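Local coordinates for protein peptidase M3B, oligoendopeptidase F (Enterococcus faecium, PDB 2QR4) that probably hydrolyses short peptides, as a zinc-dependent endopeptidase of the M3 (thimet oligopeptidase-like) family, at residues A[147-152]-A[215-220]; A[155-160]-A[202-207]; A[209-214]-A[489-494]. All coordinates share one frame; numbering follows the deposited sequence.

Three contacts join helices 143-160, 190-206 and 208-228 to one another and to a distant loop. From the N terminus, helix 143-160 supplies 147-152 to interaction 1 and then 155-160 to interaction 2. Interaction 2 closes first, at 202-207 near the end of helix 190-206. Interaction 1 closes later, at 215-220 on helix 208-228, so its loop contains interaction 2. Interaction 3 opens at 209-214 on that same helix. It crosses interaction 1 and closes a much longer loop at 489-494. Interactions 2 and 3 follow in series, but Tyr-204 packs on Phe-211, Ser-491 and Arg-492. All three contacts also reach the second subunit.

Interaction 1. Residues A[147-152]-A[215-220]; sequences DASSDT and LGTHIK
The near-antiparallel helix pair 143-160 and 208-228 meets here through Ser-149 and Ser-150 on one side and Thr-217 and His-218 on the other. The axes of segments 147-152 and 215-220 approach to 8.2 Å, at 154° between their directions. Ser-149 points at the partner helix. Its OG lies between its own backbone N and carbonyl carbon (chi1 78°), which places it over the turn at Thr-217 and His-218. Ser-149 OG is 3.8 Å from Thr-217 CB. Water 1 donates a hydrogen bond to Ser-149 OG at 2.7 Å. The same water is hydrogen-bonded to His-218 ND1 at 2.9 Å and lies in the plane of the imidazole, at its edge. Ser-150 OG also comes to 3.3 Å from His-218 ND1, but the angle is too poor for a hydrogen bond. Ser-149 OG has a further bond to Thr-214 O, one turn back on helix 208-228. His-218 NE2 bonds to Tyr-498 O, and the ring of His-222 meets the His-218 ring edge-to-face. Thr-217 OG1 turns back to Ser-213 O. Ser-149 and Thr-217 touch by a few atoms. The one polar link between the two segments goes through the water, and bonds at both imidazole nitrogens hold the ring's rotation.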
# COMPACT_ATOMS: atom_id res chain seq x y z
N ASP A 147 1.81 6.01 -4.46
CA ASP A 147 2.40 4.98 -5.29
C ASP A 147 2.81 3.72 -4.51
O ASP A 147 3.21 2.73 -5.12
CB ASP A 147 3.62 5.53 -6.06
CG ASP A 147 3.24 6.65 -7.03
OD1 ASP A 147 2.03 6.84 -7.29
OD2 ASP A 147 4.15 7.34 -7.54
N ALA A 148 2.70 3.74 -3.18
CA ALA A 148 3.32 2.66 -2.41
C ALA A 148 2.79 1.26 -2.75
O ALA A 148 3.56 0.30 -2.85
CB ALA A 148 3.22 2.92 -0.92
N SER A 149 1.48 1.15 -2.96
CA SER A 149 0.88 -0.16 -3.17
C SER A 149 1.28 -0.83 -4.50
O SER A 149 1.22 -2.05 -4.60
CB SER A 149 -0.64 -0.10 -3.01
OG SER A 149 -1.25 0.44 -4.18
N SER A 150 1.69 -0.05 -5.50
CA SER A 150 2.34 -0.59 -6.71
C SER A 150 3.66 -1.25 -6.36
O SER A 150 4.00 -2.29 -6.92
CB SER A 150 2.62 0.50 -7.75
OG SER A 150 1.44 1.17 -8.11
N ASP A 151 4.41 -0.62 -5.47
CA ASP A 151 5.69 -1.17 -5.00
C ASP A 151 5.48 -2.45 -4.20
O ASP A 151 6.21 -3.43 -4.36
CB ASP A 151 6.44 -0.12 -4.20
CG ASP A 151 6.78 1.14 -5.04
OD1 ASP A 151 6.94 1.02 -6.27
OD2 ASP A 151 6.88 2.26 -4.49
N THR A 152 4.45 -2.47 -3.36
CA THR A 152 4.15 -3.65 -2.56
C THR A 152 3.77 -4.79 -3.49
O THR A 152 4.21 -5.93 -3.29
CB THR A 152 3.00 -3.35 -1.59
OG1 THR A 152 3.35 -2.20 -0.82
CG2 THR A 152 2.75 -4.53 -0.65
N LEU A 215 -4.26 -3.47 -5.21
CA LEU A 215 -4.81 -2.91 -6.45
C LEU A 215 -5.94 -1.93 -6.14
O LEU A 215 -5.97 -0.83 -6.68
CB LEU A 215 -5.29 -4.02 -7.38
CG LEU A 215 -5.89 -3.59 -8.71
CD1 LEU A 215 -4.94 -2.64 -9.50
CD2 LEU A 215 -6.29 -4.80 -9.54
N GLY A 216 -6.84 -2.34 -5.25
CA GLY A 216 -7.85 -1.44 -4.69
C GLY A 216 -7.32 -0.10 -4.20
O GLY A 216 -7.89 0.96 -4.51
N THR A 217 -6.22 -0.11 -3.45
CA THR A 217 -5.61 1.14 -2.99
C THR A 217 -5.16 2.00 -4.18
O THR A 217 -5.37 3.22 -4.20
CB THR A 217 -4.42 0.85 -2.09
OG1 THR A 217 -4.85 0.05 -0.97
CG2 THR A 217 -3.82 2.15 -1.59
N HIS A 218 -4.56 1.36 -5.17
CA HIS A 218 -4.04 2.04 -6.35
C HIS A 218 -5.18 2.73 -7.06
O HIS A 218 -5.07 3.89 -7.45
CB HIS A 218 -3.39 1.03 -7.32
CG HIS A 218 -2.72 1.67 -8.48
ND1 HIS A 218 -1.56 2.41 -8.35
CD2 HIS A 218 -3.02 1.67 -9.80
CE1 HIS A 218 -1.18 2.84 -9.54
NE2 HIS A 218 -2.05 2.41 -10.44
N ILE A 219 -6.28 1.99 -7.22
CA ILE A 219 -7.49 2.50 -7.87
C ILE A 219 -8.13 3.66 -7.09
O ILE A 219 -8.46 4.70 -7.67
CB ILE A 219 -8.46 1.35 -8.13
CG1 ILE A 219 -7.98 0.56 -9.36
CG2 ILE A 219 -9.86 1.86 -8.33
CD1 ILE A 219 -8.54 -0.79 -9.40
N LYS A 220 -8.24 3.50 -5.77
CA LYS A 220 -8.67 4.58 -4.90
C LYS A 220 -7.88 5.87 -5.09
O LYS A 220 -8.46 6.96 -5.09
CB LYS A 220 -8.61 4.13 -3.43
CG LYS A 220 -9.93 3.67 -2.93
CD LYS A 220 -9.86 3.04 -1.53
CE LYS A 220 -11.10 2.19 -1.29
NZ LYS A 220 -12.30 2.84 -1.96
O HOH W 1 -0.46 2.55 -5.68

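Interaction 2. Residues A[155-160]-A[202-207]; sequences VLNNAD and SVYEQF
Asn-157 reaches Tyr-204 from the last turns of helix 143-160. Val-155 O accepts from both Ala-159 N at 2.7 Å and Asp-160 N at 3.1 Å, so the helix widens into a pi-type turn. Leu-156 points toward 202-207 and also packs on Thr-210 and Phe-211 of helix 208-228. Asn-157 makes the polar contact. Its CG is anti to the backbone N (chi1 -163°), which carries the amide out to the other helix. ND2 donates to Tyr-204 OH with an N-H...O angle of 149°. The 2.4 Å between Asn-157 ND2 and Tyr-204 OH is very short, so the exact geometry is doubtful. ND2 approaches at the edge of the phenol, in the ring plane. The amide and ring planes are 56° apart, and the two side chains cross nearly at right angles. Asn-157 O is bonded to His-178 NE2, and Tyr-204 also touches His-178. The contact thus joins the C-terminal ends of helices 143-160 and 190-206. Phe-207 leaves helical geometry there and takes the N-cap position of helix 208-228. This corner lies at the dimer interface: Phe-207 meets Phe-207 of the second subunit, and Asp-160, at the end of the segment, bonds through OD2 to Thr-210 OG1 of that chain.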
# COMPACT_ATOMS: atom_id res chain seq x y z
N VAL A 155 6.90 -6.20 -5.32
CA VAL A 155 7.81 -6.92 -4.44
C VAL A 155 7.22 -8.29 -4.07
O VAL A 155 7.88 -9.34 -4.17
CB VAL A 155 8.08 -6.08 -3.19
CG1 VAL A 155 7.24 -6.54 -2.07
CG2 VAL A 155 9.53 -6.16 -2.80
N LEU A 156 5.96 -8.28 -3.69
CA LEU A 156 5.27 -9.53 -3.42
C LEU A 156 5.26 -10.42 -4.68
O LEU A 156 5.57 -11.61 -4.60
CB LEU A 156 3.85 -9.22 -2.96
CG LEU A 156 2.89 -10.40 -2.76
CD1 LEU A 156 3.44 -11.41 -1.73
CD2 LEU A 156 1.56 -9.86 -2.33
N ASN A 157 4.94 -9.84 -5.83
CA ASN A 157 4.79 -10.63 -7.06
C ASN A 157 6.13 -11.16 -7.56
O ASN A 157 6.23 -12.30 -7.99
CB ASN A 157 4.11 -9.81 -8.17
CG ASN A 157 3.58 -10.70 -9.31
OD1 ASN A 157 3.76 -10.39 -10.50
ND2 ASN A 157 2.93 -11.78 -8.95
N ASN A 158 7.16 -10.34 -7.49
CA ASN A 158 8.44 -10.72 -8.07
C ASN A 158 9.49 -11.21 -7.12
O ASN A 158 10.43 -11.87 -7.54
CB ASN A 158 9.02 -9.58 -8.92
CG ASN A 158 8.06 -9.15 -10.01
OD1 ASN A 158 7.67 -9.94 -10.87
ND2 ASN A 158 7.66 -7.89 -9.97
N ALA A 159 9.37 -10.90 -5.84
CA ALA A 159 10.44 -11.28 -4.92
C ALA A 159 10.03 -12.34 -3.88
O ALA A 159 10.79 -13.27 -3.62
CB ALA A 159 11.01 -10.05 -4.24
N ASP A 160 8.83 -12.21 -3.31
CA ASP A 160 8.39 -13.09 -2.21
C ASP A 160 7.57 -14.34 -2.60
O ASP A 160 7.78 -15.40 -2.02
CB ASP A 160 7.68 -12.30 -1.09
CG ASP A 160 8.60 -11.28 -0.39
OD1 ASP A 160 9.84 -11.29 -0.62
OD2 ASP A 160 8.07 -10.47 0.40
N SER A 202 -2.87 -21.59 -8.08
CA SER A 202 -3.11 -21.92 -6.68
C SER A 202 -2.54 -20.82 -5.78
O SER A 202 -3.08 -20.51 -4.74
CB SER A 202 -2.53 -23.30 -6.32
OG SER A 202 -1.12 -23.30 -6.43
N VAL A 203 -1.44 -20.21 -6.21
CA VAL A 203 -0.81 -19.17 -5.42
C VAL A 203 -1.53 -17.82 -5.52
O VAL A 203 -1.71 -17.14 -4.52
CB VAL A 203 0.69 -19.01 -5.79
CG1 VAL A 203 1.30 -17.80 -5.10
CG2 VAL A 203 1.46 -20.28 -5.41
N TYR A 204 -1.94 -17.42 -6.73
CA TYR A 204 -2.74 -16.20 -6.86
C TYR A 204 -4.05 -16.28 -6.10
O TYR A 204 -4.49 -15.30 -5.50
CB TYR A 204 -2.92 -15.79 -8.33
CG TYR A 204 -1.63 -15.23 -8.83
CD1 TYR A 204 -1.19 -13.98 -8.41
CD2 TYR A 204 -0.78 -16.00 -9.61
CE1 TYR A 204 0.03 -13.48 -8.81
CE2 TYR A 204 0.44 -15.51 -10.02
CZ TYR A 204 0.84 -14.26 -9.62
OH TYR A 204 2.06 -13.79 -10.04
N GLU A 205 -4.66 -17.45 -6.10
CA GLU A 205 -5.86 -17.65 -5.31
C GLU A 205 -5.58 -17.46 -3.81
O GLU A 205 -6.33 -16.79 -3.10
CB GLU A 205 -6.47 -19.02 -5.60
CG GLU A 205 -7.52 -19.49 -4.58
CD GLU A 205 -8.28 -20.74 -5.03
OE1 GLU A 205 -7.70 -21.59 -5.73
OE2 GLU A 205 -9.47 -20.86 -4.67
N GLN A 206 -4.50 -18.06 -3.32
CA GLN A 206 -4.17 -17.90 -1.92
C GLN A 206 -4.02 -16.44 -1.52
O GLN A 206 -4.42 -16.04 -0.43
CB GLN A 206 -2.87 -18.63 -1.60
CG GLN A 206 -2.63 -18.84 -0.11
CD GLN A 206 -1.20 -19.24 0.18
OE1 GLN A 206 -0.52 -19.87 -0.66
NE2 GLN A 206 -0.72 -18.88 1.36
N PHE A 207 -3.43 -15.63 -2.40
CA PHE A 207 -3.12 -14.25 -2.04
C PHE A 207 -4.04 -13.23 -2.70
O PHE A 207 -3.67 -12.07 -2.84
CB PHE A 207 -1.65 -13.91 -2.32
CG PHE A 207 -0.70 -14.67 -1.44
CD1 PHE A 207 -0.24 -14.12 -0.26
CD2 PHE A 207 -0.28 -15.94 -1.79
CE1 PHE A 207 0.62 -14.82 0.56
CE2 PHE A 207 0.59 -16.63 -0.98
CZ PHE A 207 1.03 -16.08 0.20

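Interaction 3. Residues A[209-214]-A[489-494]; sequences NTFAST and EWSRIP
Phe-211 and Ala-212 pack against Trp-490 and Ser-491. Phe-211 points at the loop, with its CG beside the backbone N (chi1 -72°). This turn lays one ring face under the carbonyl of Ser-491. Ser-491 O sits 3.8 Å above the plane of the Phe-211 ring, over its centre. Ser-491 CB meets Phe-211 CB at 3.8 Å. Ser-491 also points toward the helix, but its OG is bonded back to Phe-488 O within its own loop. The contact is buried. It joins helix 208-228 to a 3-10 turn in the long connection between helices 461-476 and 503-520. With chi1 at 57°, the indole of Trp-490 starts out tucked between the N and C of its own backbone, and this folds it back toward the helix. Ser-491 CB lies over one face of the indole, 3.4 Å above the plane and offset toward the rim. The six-membered ring comes edge-on to the helix backbone. Trp-490 CH2 lies 3.5 Å from Ala-212 N, near the ring plane, and 3.9 Å from Ala-212 CB. Trp-490 CZ3 packs on Phe-211 CB at 4.1 Å. Trp-490 NE1 is hydrogen-bonded to Ser-465 OG. Within the loop, Arg-492 NH2 forms a salt bridge with Glu-489 OE1.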
# COMPACT_ATOMS: atom_id res chain seq x y z
N ASN A 209 -6.77 -11.75 -1.65
CA ASN A 209 -7.14 -10.68 -0.74
C ASN A 209 -6.04 -9.60 -0.65
O ASN A 209 -6.32 -8.41 -0.64
CB ASN A 209 -7.42 -11.23 0.66
CG ASN A 209 -8.54 -12.26 0.68
OD1 ASN A 209 -8.36 -13.37 1.17
ND2 ASN A 209 -9.71 -11.89 0.19
N THR A 210 -4.79 -10.03 -0.60
CA THR A 210 -3.66 -9.10 -0.55
C THR A 210 -3.57 -8.24 -1.81
O THR A 210 -3.47 -7.02 -1.75
CB THR A 210 -2.35 -9.86 -0.32
OG1 THR A 210 -2.47 -10.61 0.89
CG2 THR A 210 -1.16 -8.89 -0.22
N PHE A 211 -3.64 -8.90 -2.96
CA PHE A 211 -3.66 -8.21 -4.25
C PHE A 211 -4.88 -7.30 -4.44
O PHE A 211 -4.75 -6.21 -5.00
CB PHE A 211 -3.58 -9.23 -5.37
CG PHE A 211 -2.23 -9.86 -5.51
CD1 PHE A 211 -1.10 -9.09 -5.70
CD2 PHE A 211 -2.10 -11.24 -5.49
CE1 PHE A 211 0.15 -9.67 -5.86
CE2 PHE A 211 -0.85 -11.83 -5.64
CZ PHE A 211 0.27 -11.04 -5.83
N ALA A 212 -6.05 -7.71 -3.97
CA ALA A 212 -7.23 -6.84 -4.04
C ALA A 212 -6.95 -5.57 -3.25
O ALA A 212 -7.30 -4.47 -3.68
CB ALA A 212 -8.45 -7.55 -3.47
N SER A 213 -6.34 -5.74 -2.09
CA SER A 213 -5.97 -4.65 -1.24
C SER A 213 -4.97 -3.72 -1.94
O SER A 213 -5.18 -2.51 -1.99
CB SER A 213 -5.38 -5.20 0.08
OG SER A 213 -4.94 -4.15 0.93
N THR A 214 -3.91 -4.27 -2.51
CA THR A 214 -2.90 -3.42 -3.19
C THR A 214 -3.48 -2.73 -4.41
O THR A 214 -3.28 -1.54 -4.61
CB THR A 214 -1.58 -4.17 -3.58
OG1 THR A 214 -1.89 -5.37 -4.30
CG2 THR A 214 -0.79 -4.54 -2.33
N GLU A 489 -6.96 -14.25 -12.44
CA GLU A 489 -5.98 -13.62 -13.33
C GLU A 489 -5.81 -12.09 -13.14
O GLU A 489 -4.71 -11.59 -13.27
CB GLU A 489 -6.24 -13.96 -14.81
CG GLU A 489 -5.21 -13.35 -15.77
CD GLU A 489 -5.40 -13.79 -17.21
OE1 GLU A 489 -4.39 -14.10 -17.87
OE2 GLU A 489 -6.56 -13.84 -17.67
N TRP A 490 -6.88 -11.36 -12.80
CA TRP A 490 -6.76 -9.89 -12.62
C TRP A 490 -5.61 -9.53 -11.70
O TRP A 490 -5.04 -8.44 -11.82
CB TRP A 490 -8.05 -9.27 -12.07
CG TRP A 490 -8.45 -9.88 -10.78
CD1 TRP A 490 -9.31 -10.94 -10.59
CD2 TRP A 490 -7.98 -9.51 -9.48
NE1 TRP A 490 -9.40 -11.24 -9.25
CE2 TRP A 490 -8.59 -10.38 -8.55
CE3 TRP A 490 -7.09 -8.53 -9.01
CZ2 TRP A 490 -8.34 -10.30 -7.17
CZ3 TRP A 490 -6.85 -8.45 -7.65
CH2 TRP A 490 -7.47 -9.33 -6.75
N SER A 491 -5.25 -10.45 -10.81
CA SER A 491 -4.31 -10.16 -9.74
C SER A 491 -2.85 -10.28 -10.15
O SER A 491 -1.96 -9.90 -9.39
CB SER A 491 -4.60 -11.03 -8.51
OG SER A 491 -4.24 -12.39 -8.73
N ARG A 492 -2.58 -10.82 -11.33
CA ARG A 492 -1.19 -11.01 -11.74
C ARG A 492 -0.77 -10.07 -12.87
O ARG A 492 0.38 -10.12 -13.32
CB ARG A 492 -0.92 -12.47 -12.10
CG ARG A 492 -1.73 -12.98 -13.27
CD ARG A 492 -1.55 -14.50 -13.47
NE ARG A 492 -0.42 -14.80 -14.33
CZ ARG A 492 -0.49 -14.85 -15.66
NH1 ARG A 492 0.61 -15.11 -16.36
NH2 ARG A 492 -1.64 -14.62 -16.29
N ILE A 493 -1.67 -9.19 -13.28
CA ILE A 493 -1.44 -8.28 -14.41
C ILE A 493 -0.86 -6.94 -13.96
O ILE A 493 -1.58 -6.11 -13.43
CB ILE A 493 -2.75 -8.05 -15.16
CG1 ILE A 493 -3.23 -9.38 -15.77
CG2 ILE A 493 -2.59 -6.99 -16.23
CD1 ILE A 493 -4.60 -9.30 -16.37
N PRO A 494 0.44 -6.72 -14.19
CA PRO A 494 1.16 -5.50 -13.77
C PRO A 494 0.53 -4.22 -14.32
O PRO A 494 0.60 -3.16 -13.69
CB PRO A 494 2.57 -5.68 -14.39
CG PRO A 494 2.70 -7.14 -14.70
CD PRO A 494 1.30 -7.66 -14.94